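Local coordinates for protein OXA-46 oxacillinase (Pseudomonas aeruginosa, PDB 3IF6) that probably hydrolyses beta-lactam antibiotics, as other class D beta-lactamases do, opening the lactam ring to give a substituted beta-amino acid, at residues L38-A43 with L246-A251; V45-R50 with P230-L235; G222-P227 with I260-P265. All coordinates share one frame; numbering follows the deposited sequence.

In the fold
The three contacts follow one sheet and the C-terminal helix 248-259 that packs on it. Contact 2 is the buried one: strands 42-48 and 229-238 pair antiparallel, joined by backbone hydrogen bonds and apolar side chains, with salt bridges gathered at the strand end. Contacts 1 and 3 involve opposite ends of that helix. Contact 1 lies at the surface, where the turn leading into strand 42-48 meets the start of the helix through leucine and lysine. Contact 3, partly buried, ties the loop after the helix to strand 217-226 through a tryptophan. Contacts 2 and 3, with centres about 9 Å apart, touch through an arginine that binds backbone carbonyls; contacts 1 and 2 share strand 42-48 and touch by packing.

Contact 1: L38-A43 with L246-A251; sequences LQAEGA and LFKREA
Leu38 and Lys248 account for most of the surface buried here, their side chains running past one another in opposite directions. The branch CD1 of Leu38 presses on the root of the lysine, 3.4 Å from Lys248 CB. Further out, Leu38 CB lies 3.7 Å from Lys248 CD, so the leucine side chain meets the methylene part of the lysine. Such a long residue suits the place: its carbons complete an apolar patch, while its amino group is carried beyond it to polar atoms. The end of the chain runs alongside the carbonyl of Leu38, bent at its last torsion (chi4 143°), and Lys248 NZ meets Leu38 O in a weak hydrogen bond at 3.1 Å. The stronger partner of that amino group is Asp245, which forms a salt bridge with it; NZ thus lies between Asp245, just before helix 248-259, and the carbonyl of Leu38, at the end of the N-terminal helix.

Smaller groups finish the patch. The other leucine branch, CD2, reaches Phe247 CZ at 4.1 Å, meeting the ring obliquely, and CG of Lys248 lies over one face of the same ring, toward its rim. The methyl of Ala251, one turn into the helix, sits 3.9 Å from Leu38 CD1, and the methyl of Ala40 approaches Lys248 CD; both alanines are small enough to let the longer chains come close. Ile252, next along the helix, also touches Leu38 and Ala40.

Gln39 takes a positive phi (51°) as the C-prime residue of a Schellman motif that closes helix 32-36, turning the chain toward strand 42-48. The pairing of the end of this N-terminal helix with the start of the C-terminal helix, which packs on the central sheet, is a feature of the alpha/beta fold of serine beta-lactamases and penicillin-binding proteins.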
# COMPACT_ATOMS: atom_id res chain seq x y z
N LEU C 38 -0.98 18.10 25.52
CA LEU C 38 -2.10 17.19 25.73
C LEU C 38 -2.10 16.56 27.13
O LEU C 38 -2.81 15.58 27.38
CB LEU C 38 -2.15 16.12 24.63
CG LEU C 38 -2.79 16.58 23.31
CD1 LEU C 38 -2.52 15.59 22.19
CD2 LEU C 38 -4.32 16.82 23.44
N GLN C 39 -1.32 17.17 28.04
CA GLN C 39 -1.09 16.70 29.42
C GLN C 39 -0.69 15.23 29.50
O GLN C 39 -1.09 14.53 30.45
CB GLN C 39 -2.31 16.96 30.34
CG GLN C 39 -3.00 18.33 30.21
CD GLN C 39 -4.10 18.32 29.13
OE1 GLN C 39 -4.19 19.23 28.29
NE2 GLN C 39 -4.93 17.27 29.15
N ALA C 40 0.09 14.75 28.53
CA ALA C 40 0.51 13.33 28.47
C ALA C 40 1.93 13.10 29.04
O ALA C 40 2.73 14.03 29.16
CB ALA C 40 0.41 12.82 27.05
N GLU C 41 2.20 11.85 29.41
CA GLU C 41 3.54 11.45 29.85
C GLU C 41 3.95 10.37 28.90
O GLU C 41 3.27 9.36 28.81
CB GLU C 41 3.55 10.86 31.28
CG GLU C 41 3.02 11.78 32.37
CD GLU C 41 4.06 12.79 32.80
OE1 GLU C 41 5.11 12.36 33.32
OE2 GLU C 41 3.83 14.00 32.62
N GLY C 42 5.03 10.57 28.17
CA GLY C 42 5.52 9.51 27.32
C GLY C 42 6.91 9.66 26.75
O GLY C 42 7.69 10.50 27.16
N ALA C 43 7.21 8.81 25.79
CA ALA C 43 8.47 8.85 25.07
C ALA C 43 8.19 8.62 23.58
O ALA C 43 7.31 7.83 23.24
CB ALA C 43 9.42 7.77 25.58
N LEU C 246 -6.70 7.45 24.75
CA LEU C 246 -6.28 6.64 23.60
C LEU C 246 -5.89 7.46 22.37
O LEU C 246 -5.04 7.03 21.60
CB LEU C 246 -7.34 5.56 23.27
CG LEU C 246 -7.09 4.13 23.80
CD1 LEU C 246 -6.41 4.11 25.17
CD2 LEU C 246 -8.34 3.24 23.79
N PHE C 247 -6.45 8.65 22.26
CA PHE C 247 -6.39 9.43 21.03
C PHE C 247 -5.13 10.26 20.90
O PHE C 247 -4.70 10.56 19.77
CB PHE C 247 -7.61 10.37 20.92
CG PHE C 247 -7.48 11.63 21.73
CD1 PHE C 247 -7.22 12.84 21.10
CD2 PHE C 247 -7.65 11.61 23.13
CE1 PHE C 247 -7.12 14.04 21.84
CE2 PHE C 247 -7.55 12.79 23.90
CZ PHE C 247 -7.29 14.01 23.25
N LYS C 248 -4.58 10.69 22.03
CA LYS C 248 -3.38 11.53 22.00
C LYS C 248 -2.11 10.75 21.66
O LYS C 248 -1.07 11.34 21.38
CB LYS C 248 -3.22 12.42 23.26
CG LYS C 248 -3.97 12.00 24.53
CD LYS C 248 -3.52 12.83 25.76
CE LYS C 248 -4.66 12.99 26.80
NZ LYS C 248 -4.25 12.94 28.23
N ARG C 249 -2.19 9.42 21.66
CA ARG C 249 -1.15 8.60 21.04
C ARG C 249 -0.80 9.08 19.58
O ARG C 249 0.30 9.61 19.34
CB ARG C 249 -1.59 7.14 20.99
CG ARG C 249 -2.02 6.54 22.31
CD ARG C 249 -2.42 5.09 22.09
NE ARG C 249 -3.77 4.93 21.54
CZ ARG C 249 -4.31 3.75 21.22
NH1 ARG C 249 -3.61 2.64 21.41
NH2 ARG C 249 -5.54 3.67 20.72
N GLU C 250 -1.74 8.90 18.64
CA GLU C 250 -1.60 9.43 17.27
C GLU C 250 -1.41 10.93 17.23
O GLU C 250 -0.61 11.41 16.42
CB GLU C 250 -2.79 9.08 16.37
CG GLU C 250 -2.77 7.66 15.88
CD GLU C 250 -3.61 7.43 14.63
OE1 GLU C 250 -3.77 8.38 13.82
OE2 GLU C 250 -4.10 6.29 14.44
N ALA C 251 -2.11 11.66 18.10
CA ALA C 251 -2.11 13.13 17.99
C ALA C 251 -0.76 13.79 18.27
O ALA C 251 -0.41 14.77 17.60
CB ALA C 251 -3.21 13.77 18.84

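Contact 2: V45-R50 with P230-L235; sequences VIADER and PVFFAL
Glu49 N donates to Pro230 O at 2.7 Å, ending the antiparallel pairing. Inward, Ala47 forms a hydrogen-bonded pair with Phe232 (Phe232 N to Ala47 O 2.9 Å) and Val45 with Ala234, where Val45 N to Ala234 O is sound but Ala234 N to Val45 O weak. Beside the Glu49-Pro230 bond, Asp48 OD1 accepts from Arg50 N in an Asx turn and from Arg50 NE, while Arg50 NH2 reaches Asp48 OD2 at 2.7 Å in a salt bridge. The guanidinium grips side-on, with both oxygens near its plane, but the carboxylate, met on its syn sides, is tilted about 25°. Arg50 also binds the carbonyls of Ile260 and Asp261.

Val231 CG2 lies over one guanidinium face, 3.4 Å from Arg50 NE; its CG1 meets Ile46 CG2, and Ile46 CD1 reaches Phe233 CB. Branched aliphatics suit this face, which Leu257 covers. On the other face Ala47 faces Phe232, whose ring edge at CE1 lies 3.4 Å from Glu49 OE1. That carboxylate, carried there by a chain extended beyond CG (chi2 -175°), forms salt bridges with Arg180 and Arg176.

The pairing's interior is therefore apolar and held by backbone bonds; charges gather, each matched, where the strand ends.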
# COMPACT_ATOMS: atom_id res chain seq x y z
N VAL C 45 10.62 7.75 19.89
CA VAL C 45 11.81 7.56 19.08
C VAL C 45 11.40 7.74 17.58
O VAL C 45 10.42 7.13 17.11
CB VAL C 45 12.46 6.17 19.33
CG1 VAL C 45 13.85 6.10 18.72
CG2 VAL C 45 12.59 5.89 20.83
N ILE C 46 12.17 8.58 16.87
CA ILE C 46 11.97 8.91 15.46
C ILE C 46 13.30 8.65 14.75
O ILE C 46 14.29 9.34 15.02
CB ILE C 46 11.61 10.40 15.27
CG1 ILE C 46 10.27 10.74 15.91
CG2 ILE C 46 11.63 10.81 13.78
CD1 ILE C 46 9.05 10.19 15.17
N ALA C 47 13.34 7.62 13.89
CA ALA C 47 14.47 7.39 12.97
C ALA C 47 14.14 7.99 11.57
O ALA C 47 13.49 7.34 10.76
CB ALA C 47 14.81 5.91 12.86
N ASP C 48 14.56 9.24 11.32
CA ASP C 48 14.45 9.84 9.99
C ASP C 48 15.48 9.24 9.05
O ASP C 48 16.67 9.50 9.19
CB ASP C 48 14.64 11.33 10.05
CG ASP C 48 14.14 12.03 8.80
OD1 ASP C 48 14.18 11.38 7.72
OD2 ASP C 48 13.71 13.22 8.89
N GLU C 49 15.05 8.43 8.09
CA GLU C 49 16.03 7.86 7.17
C GLU C 49 15.94 8.40 5.74
O GLU C 49 16.31 7.74 4.78
CB GLU C 49 16.04 6.35 7.27
CG GLU C 49 16.45 5.95 8.68
CD GLU C 49 16.62 4.48 8.90
OE1 GLU C 49 16.36 3.70 7.96
OE2 GLU C 49 17.05 4.11 10.03
N ARG C 50 15.48 9.64 5.62
CA ARG C 50 15.28 10.26 4.32
C ARG C 50 16.58 10.65 3.59
O ARG C 50 16.57 10.78 2.38
CB ARG C 50 14.29 11.41 4.41
CG ARG C 50 12.86 10.91 4.62
CD ARG C 50 11.92 12.03 4.81
NE ARG C 50 12.11 12.72 6.09
CZ ARG C 50 11.48 13.84 6.43
NH1 ARG C 50 10.60 14.39 5.59
NH2 ARG C 50 11.68 14.41 7.62
N PRO C 230 12.31 6.25 4.62
CA PRO C 230 11.30 6.19 5.69
C PRO C 230 11.66 7.02 6.91
O PRO C 230 12.83 7.13 7.28
CB PRO C 230 11.26 4.71 6.05
CG PRO C 230 12.70 4.21 5.73
CD PRO C 230 13.40 5.28 4.86
N VAL C 231 10.63 7.60 7.53
CA VAL C 231 10.65 8.09 8.91
C VAL C 231 9.98 7.02 9.82
O VAL C 231 8.77 6.88 9.85
CB VAL C 231 9.96 9.45 8.97
CG1 VAL C 231 10.10 10.13 10.33
CG2 VAL C 231 10.53 10.35 7.94
N PHE C 232 10.79 6.25 10.55
CA PHE C 232 10.33 5.33 11.59
C PHE C 232 9.97 6.06 12.90
O PHE C 232 10.52 7.10 13.19
CB PHE C 232 11.38 4.27 11.87
CG PHE C 232 11.69 3.40 10.69
CD1 PHE C 232 12.81 3.67 9.89
CD2 PHE C 232 10.88 2.32 10.37
CE1 PHE C 232 13.13 2.85 8.81
CE2 PHE C 232 11.21 1.51 9.27
CZ PHE C 232 12.33 1.79 8.49
N PHE C 233 9.01 5.52 13.67
CA PHE C 233 8.54 6.12 14.93
C PHE C 233 7.95 5.09 15.90
O PHE C 233 7.48 3.99 15.50
CB PHE C 233 7.53 7.25 14.71
CG PHE C 233 6.23 6.80 14.12
CD1 PHE C 233 5.18 6.41 14.93
CD2 PHE C 233 6.06 6.78 12.74
CE1 PHE C 233 3.99 5.99 14.39
CE2 PHE C 233 4.85 6.37 12.18
CZ PHE C 233 3.82 5.98 12.99
N ALA C 234 8.02 5.44 17.18
CA ALA C 234 7.60 4.57 18.25
C ALA C 234 7.42 5.46 19.47
O ALA C 234 8.37 5.88 20.13
CB ALA C 234 8.62 3.42 18.49
N LEU C 235 6.16 5.80 19.69
CA LEU C 235 5.71 6.53 20.85
C LEU C 235 5.02 5.59 21.83
O LEU C 235 4.29 4.67 21.43
CB LEU C 235 4.74 7.60 20.42
CG LEU C 235 3.94 8.37 21.45
CD1 LEU C 235 3.74 9.80 21.01
CD2 LEU C 235 2.61 7.65 21.72

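Contact 3: G222-P227 with I260-P265; sequences GWIEWP and IDALPP. With EDO (1,2-ethanediol), chain K.
Segment 222-227, on a strand, and the irregular segment 260-265 come closest at Ile224 and Ala262, whose CA atoms are 6.8 Å apart, and side chains make the connection. Trp226 supplies its polar link: NE1 donates to Ala262 O at 2.9 Å. The oxygen lies in the indole plane, yet the donor stands well above the carbonyl plane, off any lone pair. Trp226 has CG opposite its carbonyl carbon (chi1 -69°), which goes with the indole reaching the loop. Tryptophan suits the place because one flat group offers both a donor and a broad carbon surface. Leu263 N lies at the ring edge, 3.8 Å from CZ2, and Pro264 CD approaches CH2 obliquely at 4.2 Å.

Ile224 borders the same carbonyl, with CG1 3.4 Å from Ala262 O, and its CG2 approaches Leu263 CD2. On the other side of the strand from Ile224, Trp223 NE1 reaches OE2 of Glu225 on the anti lone pair, a carboxylate also paired with Arg208. An ethanediol, probably from the crystallisation liquor, bonds weakly to Pro227 O.

Just after helix 248-259, Asp261 takes a positive phi (57°) as the C-prime residue of the Schellman motif that ends it. Leu257 of that helix packs on Ile224 and Ala262, Arg50 makes a cation-pi contact with Trp226, and strands 206-213 and 229-238 flank strand 217-226 in the sheet.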
# COMPACT_ATOMS: atom_id res chain seq x y z
N GLY C 222 5.24 2.51 13.90
CA GLY C 222 5.28 2.30 12.43
C GLY C 222 6.25 3.24 11.71
O GLY C 222 7.28 3.62 12.27
N TRP C 223 5.89 3.64 10.49
CA TRP C 223 6.68 4.59 9.65
C TRP C 223 5.91 5.24 8.50
O TRP C 223 4.95 4.66 7.98
CB TRP C 223 7.91 3.89 9.08
CG TRP C 223 7.67 2.83 7.99
CD1 TRP C 223 7.56 3.06 6.65
CD2 TRP C 223 7.59 1.38 8.15
NE1 TRP C 223 7.42 1.87 5.96
CE2 TRP C 223 7.42 0.83 6.85
CE3 TRP C 223 7.63 0.52 9.26
CZ2 TRP C 223 7.28 -0.56 6.63
CZ3 TRP C 223 7.50 -0.87 9.04
CH2 TRP C 223 7.34 -1.40 7.73
N ILE C 224 6.36 6.44 8.11
CA ILE C 224 5.98 7.12 6.84
C ILE C 224 7.08 6.99 5.77
O ILE C 224 8.23 7.40 5.98
CB ILE C 224 5.66 8.62 7.02
CG1 ILE C 224 5.21 8.95 8.45
CG2 ILE C 224 4.59 9.06 6.02
CD1 ILE C 224 6.30 8.83 9.49
N GLU C 225 6.72 6.39 4.64
CA GLU C 225 7.63 6.22 3.53
C GLU C 225 7.46 7.42 2.62
O GLU C 225 6.35 7.69 2.18
CB GLU C 225 7.27 4.98 2.73
CG GLU C 225 7.09 3.73 3.53
CD GLU C 225 6.98 2.51 2.64
OE1 GLU C 225 6.91 2.71 1.39
OE2 GLU C 225 6.98 1.37 3.20
N TRP C 226 8.55 8.16 2.38
CA TRP C 226 8.58 9.25 1.42
C TRP C 226 9.45 8.79 0.26
O TRP C 226 10.07 7.70 0.36
CB TRP C 226 9.10 10.53 2.05
CG TRP C 226 8.18 11.12 3.05
CD1 TRP C 226 8.10 10.80 4.41
CD2 TRP C 226 7.15 12.10 2.80
NE1 TRP C 226 7.10 11.55 5.00
CE2 TRP C 226 6.50 12.35 4.05
CE3 TRP C 226 6.70 12.77 1.63
CZ2 TRP C 226 5.42 13.28 4.18
CZ3 TRP C 226 5.63 13.71 1.76
CH2 TRP C 226 5.01 13.95 3.04
N PRO C 227 9.50 9.56 -0.85
CA PRO C 227 10.36 9.11 -2.01
C PRO C 227 11.85 8.75 -1.65
O PRO C 227 12.45 7.75 -2.16
CB PRO C 227 10.29 10.29 -2.98
CG PRO C 227 8.99 11.01 -2.66
CD PRO C 227 8.79 10.84 -1.13
N ILE C 260 8.79 17.99 11.73
CA ILE C 260 9.99 17.63 10.98
C ILE C 260 9.70 17.27 9.50
O ILE C 260 10.54 16.65 8.82
CB ILE C 260 10.74 16.48 11.69
CG1 ILE C 260 9.88 15.23 11.75
CG2 ILE C 260 11.19 16.91 13.08
CD1 ILE C 260 10.65 13.95 11.59
N ASP C 261 8.51 17.67 9.03
CA ASP C 261 8.02 17.49 7.65
C ASP C 261 8.00 16.04 7.21
O ASP C 261 8.57 15.69 6.17
CB ASP C 261 8.81 18.36 6.66
CG ASP C 261 9.10 19.76 7.21
OD1 ASP C 261 8.15 20.56 7.43
OD2 ASP C 261 10.30 20.05 7.46
N ALA C 262 7.39 15.19 8.03
CA ALA C 262 7.33 13.75 7.76
C ALA C 262 5.86 13.36 7.63
O ALA C 262 5.53 12.21 7.39
CB ALA C 262 8.01 12.95 8.88
N LEU C 263 5.00 14.36 7.78
CA LEU C 263 3.59 14.23 7.52
C LEU C 263 3.21 15.54 6.92
O LEU C 263 3.77 16.56 7.35
CB LEU C 263 2.78 14.03 8.80
CG LEU C 263 2.41 12.62 9.27
CD1 LEU C 263 1.38 12.79 10.36
CD2 LEU C 263 1.83 11.77 8.13
N PRO C 264 2.28 15.52 5.94
CA PRO C 264 1.90 16.79 5.36
C PRO C 264 1.00 17.56 6.32
O PRO C 264 0.41 16.97 7.26
CB PRO C 264 1.19 16.40 4.05
CG PRO C 264 0.93 14.99 4.10
CD PRO C 264 1.54 14.40 5.35
N PRO C 265 0.88 18.88 6.10
CA PRO C 265 0.08 19.63 7.08
C PRO C 265 -1.44 19.48 6.84
O PRO C 265 -1.88 18.59 6.07
CB PRO C 265 0.57 21.08 6.91
CG PRO C 265 1.34 21.12 5.58
CD PRO C 265 1.41 19.72 5.02
C1 EDO K . 16.50 5.40 -3.61
O1 EDO K . 16.29 4.08 -4.15
C2 EDO K . 15.62 6.40 -4.36
O2 EDO K . 15.47 7.57 -3.55